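Local coordinates for nuclear receptor corepressor 2 (PDB 4A69), which acts as a transcriptional corepressor for nuclear receptors and, through its SANT domain, binds an inositol tetrakisphosphate alongside a partner protein, probably the histone deacetylase it recruits, at residues Met45-Phe54 with Leu72-Tyr83. Sequence-based numbering, arbitrary orientation.
Sequences MWSEQEKETF and LERKTVAECVLY
Leu72 splits its two methyls between neighbours on 45-54: CD1 meets the Trp46 ring corner at CH2, 3.9 Å away, while CD2 lies against the backbone of Glu50 and CB of Thr53. A type I turn from Leu72 to Lys75 then brings the lysine over the indole. Bends at chi2 and chi4 fold the Lys75 chain across one face of Trp46, with CE 3.4 Å from the centroid of the five-membered ring. NZ continues over the same ring, almost on its normal, a cation-pi arrangement. The ammonium also donates to Met45 O at 3.0 Å and forms a salt bridge with Glu50, whose OE1 is 2.9 Å from NZ; OE2 is similarly near, though both bonds are weak by geometry. Glu50 OE1 additionally takes Ser47 N on its anti lone pair, nearly straight at 171°, so the capping box of helix 48-60 positions the carboxylate for Lys75. Glu79, itself in a capping box with Thr76, offers its carbonyl O to a water that accepts from Trp46 NE1, linking indole edge to helix. Nearby, Cys80 SG sits at that ring's edge, beside CH2. Tyr83, with CG anti to the backbone N, covers the indole face opposite Lys75 in a face-to-face stack with planes at 23°. One edge of the Tyr83 ring, led by CD2, is directed at the centre of the Phe54 ring face, a T-shaped pair with centroids 4.9 Å apart, and a second water joins Tyr83 OH to Lys51 O. Beyond the contact, Phe54 packs on Phe65 and Ile68 of helix 65-70. Segments 48-54 and 77-83 run nearly at right angles (82°), and the Trp46-Phe54-Tyr83 cluster between them, backed by helix 65-70, fits the three-helix core of a Myb/SANT domain.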
ATOM      1  N   MET C  45      23.448 -12.241  12.874  1.00 67.49           N
ATOM      2  CA  MET C  45      24.720 -12.896  13.141  1.00 59.64           C
ATOM      3  C   MET C  45      25.587 -12.887  11.889  1.00 52.65           C
ATOM      4  O   MET C  45      25.669 -13.860  11.140  1.00 50.61           O
ATOM      5  CB  MET C  45      24.502 -14.301  13.710  1.00 64.91           C
ATOM      6  CG  MET C  45      23.602 -14.334  14.946  1.00 69.97           C
ATOM      7  SD  MET C  45      24.342 -13.837  16.528  1.00 76.87           S
ATOM      8  CE  MET C  45      24.300 -12.042  16.487  1.00 71.65           C
ATOM      9  N   TRP C  46      26.204 -11.737  11.666  1.00 46.45           N
ATOM     10  CA  TRP C  46      27.134 -11.533  10.579  1.00 44.63           C
ATOM     11  C   TRP C  46      28.521 -11.565  11.135  1.00 45.83           C
ATOM     12  O   TRP C  46      28.804 -10.895  12.128  1.00 45.90           O
ATOM     13  CB  TRP C  46      26.866 -10.181   9.939  1.00 42.20           C
ATOM     14  CG  TRP C  46      25.706 -10.191   8.980  1.00 39.52           C
ATOM     15  CD1 TRP C  46      24.345 -10.262   9.281  1.00 39.53           C
ATOM     16  CD2 TRP C  46      25.771 -10.140   7.517  1.00 39.02           C
ATOM     17  NE1 TRP C  46      23.589 -10.258   8.133  1.00 38.65           N
ATOM     18  CE2 TRP C  46      24.380 -10.182   7.041  1.00 38.48           C
ATOM     19  CE3 TRP C  46      26.801 -10.065   6.588  1.00 36.95           C
ATOM     20  CZ2 TRP C  46      24.066 -10.157   5.692  1.00 38.16           C
ATOM     21  CZ3 TRP C  46      26.472 -10.032   5.230  1.00 37.44           C
ATOM     22  CH2 TRP C  46      25.136 -10.075   4.794  1.00 37.34           C
ATOM     23  N   SER C  47      29.395 -12.353  10.514  1.00 46.82           N
ATOM     24  CA  SER C  47      30.813 -12.358  10.875  1.00 46.54           C
ATOM     25  C   SER C  47      31.523 -11.246  10.113  1.00 48.31           C
ATOM     26  O   SER C  47      30.948 -10.640   9.203  1.00 48.20           O
ATOM     27  CB  SER C  47      31.450 -13.705  10.551  1.00 45.01           C
ATOM     28  OG  SER C  47      31.475 -13.920   9.153  1.00 44.52           O
ATOM     29  N   GLU C  48      32.778 -10.994  10.471  1.00 49.04           N
ATOM     30  CA  GLU C  48      33.556  -9.904   9.879  1.00 47.91           C
ATOM     31  C   GLU C  48      33.979 -10.203   8.441  1.00 45.94           C
ATOM     32  O   GLU C  48      34.182  -9.284   7.650  1.00 44.93           O
ATOM     33  CB  GLU C  48      34.775  -9.567  10.753  1.00 50.18           C
ATOM     34  CG  GLU C  48      34.445  -9.208  12.203  1.00 52.27           C
ATOM     35  CD  GLU C  48      34.179 -10.419  13.095  1.00 56.78           C
ATOM     36  OE1 GLU C  48      34.192 -11.573  12.602  1.00 56.60           O
ATOM     37  OE2 GLU C  48      33.946 -10.218  14.308  1.00 59.01           O
ATOM     38  N   GLN C  49      34.114 -11.484   8.106  1.00 47.78           N
ATOM     39  CA  GLN C  49      34.370 -11.902   6.723  1.00 47.41           C
ATOM     40  C   GLN C  49      33.144 -11.613   5.871  1.00 45.02           C
ATOM     41  O   GLN C  49      33.256 -11.151   4.734  1.00 43.74           O
ATOM     42  CB  GLN C  49      34.698 -13.398   6.638  1.00 51.34           C
ATOM     43  CG  GLN C  49      36.127 -13.768   6.998  1.00 54.20           C
ATOM     44  CD  GLN C  49      36.384 -13.787   8.496  1.00 56.84           C
ATOM     45  OE1 GLN C  49      35.455 -13.740   9.315  1.00 57.46           O
ATOM     46  NE2 GLN C  49      37.656 -13.860   8.863  1.00 59.99           N
ATOM     47  N   GLU C  50      31.974 -11.900   6.433  1.00 45.54           N
ATOM     48  CA  GLU C  50      30.702 -11.625   5.772  1.00 44.66           C
ATOM     49  C   GLU C  50      30.513 -10.117   5.589  1.00 44.94           C
ATOM     50  O   GLU C  50      30.331  -9.639   4.458  1.00 44.05           O
ATOM     51  CB  GLU C  50      29.549 -12.255   6.556  1.00 45.81           C
ATOM     52  CG  GLU C  50      29.533 -13.777   6.473  1.00 47.20           C
ATOM     53  CD  GLU C  50      28.402 -14.425   7.254  1.00 50.01           C
ATOM     54  OE1 GLU C  50      28.168 -14.054   8.434  1.00 50.18           O
ATOM     55  OE2 GLU C  50      27.751 -15.329   6.679  1.00 51.91           O
ATOM     56  N   LYS C  51      30.597  -9.378   6.699  1.00 43.58           N
ATOM     57  CA  LYS C  51      30.520  -7.914   6.689  1.00 42.26           C
ATOM     58  C   LYS C  51      31.416  -7.303   5.613  1.00 41.87           C
ATOM     59  O   LYS C  51      30.969  -6.473   4.831  1.00 40.93           O
ATOM     60  CB  LYS C  51      30.875  -7.337   8.062  1.00 41.41           C
ATOM     61  CG  LYS C  51      29.820  -7.536   9.139  1.00 41.29           C
ATOM     62  CD  LYS C  51      30.109  -6.631  10.329  1.00 43.35           C
ATOM     63  CE  LYS C  51      28.971  -6.606  11.340  1.00 44.11           C
ATOM     64  NZ  LYS C  51      29.082  -7.663  12.382  1.00 45.65           N
ATOM     65  N   GLU C  52      32.671  -7.742   5.553  1.00 43.88           N
ATOM     66  CA  GLU C  52      33.638  -7.162   4.622  1.00 43.56           C
ATOM     67  C   GLU C  52      33.343  -7.499   3.152  1.00 41.29           C
ATOM     68  O   GLU C  52      33.511  -6.651   2.271  1.00 40.35           O
ATOM     69  CB  GLU C  52      35.066  -7.561   5.018  1.00 47.31           C
ATOM     70  CG  GLU C  52      36.116  -6.492   4.739  1.00 50.03           C
ATOM     71  CD  GLU C  52      36.580  -6.477   3.292  1.00 53.24           C
ATOM     72  OE1 GLU C  52      36.385  -7.488   2.580  1.00 56.19           O
ATOM     73  OE2 GLU C  52      37.149  -5.455   2.860  1.00 53.71           O
ATOM     74  N   THR C  53      32.898  -8.729   2.894  1.00 39.79           N
ATOM     75  CA  THR C  53      32.518  -9.154   1.534  1.00 39.49           C
ATOM     76  C   THR C  53      31.329  -8.353   0.993  1.00 37.41           C
ATOM     77  O   THR C  53      31.330  -7.935  -0.167  1.00 35.43           O
ATOM     78  CB  THR C  53      32.218 -10.664   1.476  1.00 40.49           C
ATOM     79  OG1 THR C  53      33.300 -11.377   2.081  1.00 42.32           O
ATOM     80  CG2 THR C  53      32.048 -11.142   0.032  1.00 40.26           C
ATOM     81  N   PHE C  54      30.326  -8.136   1.842  1.00 37.59           N
ATOM     82  CA  PHE C  54      29.173  -7.300   1.484  1.00 37.79           C
ATOM     83  C   PHE C  54      29.642  -5.957   0.901  1.00 38.22           C
ATOM     84  O   PHE C  54      29.313  -5.606  -0.238  1.00 36.42           O
ATOM     85  CB  PHE C  54      28.274  -7.081   2.715  1.00 35.76           C
ATOM     86  CG  PHE C  54      27.041  -6.244   2.440  1.00 35.70           C
ATOM     87  CD1 PHE C  54      27.079  -4.856   2.553  1.00 33.37           C
ATOM     88  CD2 PHE C  54      25.837  -6.850   2.082  1.00 33.89           C
ATOM     89  CE1 PHE C  54      25.949  -4.087   2.305  1.00 31.63           C
ATOM     90  CE2 PHE C  54      24.705  -6.087   1.832  1.00 32.97           C
ATOM     91  CZ  PHE C  54      24.761  -4.703   1.947  1.00 31.54           C
ATOM     92  N   LEU C  72      28.092 -15.086  -0.628  1.00 38.50           N
ATOM     93  CA  LEU C  72      27.948 -15.324   0.809  1.00 40.16           C
ATOM     94  C   LEU C  72      27.255 -16.653   1.115  1.00 43.10           C
ATOM     95  O   LEU C  72      26.037 -16.780   0.973  1.00 43.13           O
ATOM     96  CB  LEU C  72      27.205 -14.166   1.481  1.00 39.28           C
ATOM     97  CG  LEU C  72      27.827 -12.766   1.433  1.00 39.53           C
ATOM     98  CD1 LEU C  72      26.749 -11.713   1.647  1.00 36.70           C
ATOM     99  CD2 LEU C  72      28.956 -12.608   2.447  1.00 38.48           C
ATOM    100  N   GLU C  73      28.047 -17.621   1.567  1.00 45.28           N
ATOM    101  CA  GLU C  73      27.602 -19.005   1.777  1.00 46.61           C
ATOM    102  C   GLU C  73      26.398 -19.158   2.704  1.00 44.00           C
ATOM    103  O   GLU C  73      25.541 -20.005   2.464  1.00 42.47           O
ATOM    104  CB  GLU C  73      28.758 -19.868   2.303  1.00 49.54           C
ATOM    105  CG  GLU C  73      30.016 -19.864   1.442  1.00 55.53           C
ATOM    106  CD  GLU C  73      30.002 -20.927   0.350  1.00 59.63           C
ATOM    107  OE1 GLU C  73      29.019 -20.988  -0.425  1.00 59.90           O
ATOM    108  OE2 GLU C  73      30.988 -21.696   0.261  1.00 59.30           O
ATOM    109  N   ARG C  74      26.339 -18.366   3.770  1.00 43.06           N
ATOM    110  CA  ARG C  74      25.208 -18.477   4.685  1.00 46.05           C
ATOM    111  C   ARG C  74      24.330 -17.214   4.749  1.00 42.41           C
ATOM    112  O   ARG C  74      23.637 -16.971   5.739  1.00 44.28           O
ATOM    113  CB  ARG C  74      25.657 -18.964   6.072  1.00 50.38           C
ATOM    114  CG  ARG C  74      24.513 -19.382   7.003  1.00 58.00           C
ATOM    115  CD  ARG C  74      23.556 -20.419   6.398  1.00 61.77           C
ATOM    116  NE  ARG C  74      24.101 -21.778   6.451  1.00 64.47           N
ATOM    117  CZ  ARG C  74      24.036 -22.581   7.514  1.00 65.68           C
ATOM    118  NH1 ARG C  74      23.443 -22.176   8.632  1.00 64.37           N
ATOM    119  NH2 ARG C  74      24.570 -23.797   7.460  1.00 67.50           N
ATOM    120  N   LYS C  75      24.351 -16.425   3.680  1.00 37.53           N
ATOM    121  CA  LYS C  75      23.460 -15.272   3.575  1.00 34.59           C
ATOM    122  C   LYS C  75      22.686 -15.289   2.246  1.00 31.47           C
ATOM    123  O   LYS C  75      23.276 -15.391   1.176  1.00 31.03           O
ATOM    124  CB  LYS C  75      24.224 -13.945   3.782  1.00 34.07           C
ATOM    125  CG  LYS C  75      24.811 -13.729   5.183  1.00 34.73           C
ATOM    126  CD  LYS C  75      23.759 -13.843   6.286  1.00 34.84           C
ATOM    127  CE  LYS C  75      24.309 -13.529   7.674  1.00 36.22           C
ATOM    128  NZ  LYS C  75      25.273 -14.520   8.226  1.00 34.42           N
ATOM    129  N   THR C  76      21.361 -15.215   2.337  1.00 29.97           N
ATOM    130  CA  THR C  76      20.479 -15.122   1.163  1.00 27.89           C
ATOM    131  C   THR C  76      20.274 -13.673   0.752  1.00 26.27           C
ATOM    132  O   THR C  76      20.612 -12.750   1.492  1.00 26.61           O
ATOM    133  CB  THR C  76      19.067 -15.676   1.448  1.00 27.81           C
ATOM    134  OG1 THR C  76      18.500 -14.984   2.570  1.00 27.44           O
ATOM    135  CG2 THR C  76      19.091 -17.175   1.706  1.00 27.39           C
ATOM    136  N   VAL C  77      19.686 -13.481  -0.420  1.00 25.17           N
ATOM    137  CA  VAL C  77      19.408 -12.140  -0.925  1.00 25.48           C
ATOM    138  C   VAL C  77      18.525 -11.301   0.039  1.00 24.43           C
ATOM    139  O   VAL C  77      18.779 -10.108   0.212  1.00 25.49           O
ATOM    140  CB  VAL C  77      18.898 -12.190  -2.393  1.00 25.67           C
ATOM    141  CG1 VAL C  77      17.682 -13.093  -2.519  1.00 27.10           C
ATOM    142  CG2 VAL C  77      18.602 -10.798  -2.928  1.00 25.41           C
ATOM    143  N   ALA C  78      17.543 -11.926   0.699  1.00 22.95           N
ATOM    144  CA  ALA C  78      16.684 -11.215   1.669  1.00 23.09           C
ATOM    145  C   ALA C  78      17.445 -10.767   2.925  1.00 24.06           C
ATOM    146  O   ALA C  78      17.172  -9.688   3.465  1.00 24.12           O
ATOM    147  CB  ALA C  78      15.472 -12.053   2.064  1.00 20.82           C
ATOM    148  N   GLU C  79      18.379 -11.600   3.391  1.00 23.34           N
ATOM    149  CA  GLU C  79      19.211 -11.240   4.547  1.00 24.98           C
ATOM    150  C   GLU C  79      20.122 -10.066   4.193  1.00 24.55           C
ATOM    151  O   GLU C  79      20.316  -9.166   5.006  1.00 24.98           O
ATOM    152  CB  GLU C  79      20.004 -12.451   5.061  1.00 25.72           C
ATOM    153  CG  GLU C  79      19.107 -13.557   5.607  1.00 27.36           C
ATOM    154  CD  GLU C  79      19.860 -14.825   5.959  1.00 29.99           C
ATOM    155  OE1 GLU C  79      20.567 -15.367   5.079  1.00 30.49           O
ATOM    156  OE2 GLU C  79      19.733 -15.292   7.115  1.00 30.53           O
ATOM    157  N   CYS C  80      20.648 -10.069   2.967  1.00 24.51           N
ATOM    158  CA  CYS C  80      21.444  -8.952   2.445  1.00 24.98           C
ATOM    159  C   CYS C  80      20.661  -7.636   2.415  1.00 24.30           C
ATOM    160  O   CYS C  80      21.184  -6.603   2.843  1.00 23.67           O
ATOM    161  CB  CYS C  80      21.976  -9.260   1.048  1.00 26.36           C
ATOM    162  SG  CYS C  80      23.267 -10.514   1.051  1.00 29.83           S
ATOM    163  N   VAL C  81      19.430  -7.671   1.887  1.00 23.50           N
ATOM    164  CA  VAL C  81      18.529  -6.503   1.950  1.00 21.64           C
ATOM    165  C   VAL C  81      18.368  -6.049   3.410  1.00 21.87           C
ATOM    166  O   VAL C  81      18.526  -4.869   3.702  1.00 21.91           O
ATOM    167  CB  VAL C  81      17.129  -6.756   1.308  1.00 20.51           C
ATOM    168  CG1 VAL C  81      16.189  -5.574   1.529  1.00 19.39           C
ATOM    169  CG2 VAL C  81      17.232  -7.048  -0.179  1.00 19.50           C
ATOM    170  N   LEU C  82      18.043  -6.974   4.311  1.00 21.16           N
ATOM    171  CA  LEU C  82      17.845  -6.614   5.711  1.00 21.92           C
ATOM    172  C   LEU C  82      19.098  -5.979   6.349  1.00 23.08           C
ATOM    173  O   LEU C  82      19.000  -4.981   7.064  1.00 23.15           O
ATOM    174  CB  LEU C  82      17.375  -7.811   6.526  1.00 20.67           C
ATOM    175  CG  LEU C  82      17.091  -7.551   8.009  1.00 21.12           C
ATOM    176  CD1 LEU C  82      15.943  -6.576   8.234  1.00 21.03           C
ATOM    177  CD2 LEU C  82      16.862  -8.851   8.764  1.00 22.12           C
ATOM    178  N   TYR C  83      20.261  -6.564   6.082  1.00 23.87           N
ATOM    179  CA  TYR C  83      21.533  -6.047   6.600  1.00 25.37           C
ATOM    180  C   TYR C  83      21.783  -4.624   6.102  1.00 24.50           C
ATOM    181  O   TYR C  83      22.135  -3.746   6.891  1.00 25.80           O
ATOM    182  CB  TYR C  83      22.691  -6.977   6.214  1.00 27.27           C
ATOM    183  CG  TYR C  83      24.066  -6.480   6.620  1.00 28.67           C
ATOM    184  CD1 TYR C  83      24.507  -6.588   7.946  1.00 29.03           C
ATOM    185  CD2 TYR C  83      24.925  -5.906   5.682  1.00 29.19           C
ATOM    186  CE1 TYR C  83      25.763  -6.128   8.323  1.00 29.89           C
ATOM    187  CE2 TYR C  83      26.183  -5.448   6.049  1.00 31.12           C
ATOM    188  CZ  TYR C  83      26.595  -5.562   7.369  1.00 30.75           C
ATOM    189  OH  TYR C  83      27.841  -5.109   7.737  1.00 32.32           O
TER
HETATM  190  O   HOH W   1      20.621 -10.138   7.813  1.00 25.02           O
HETATM  191  O   HOH W   2      29.372  -4.421   5.761  1.00 41.29           O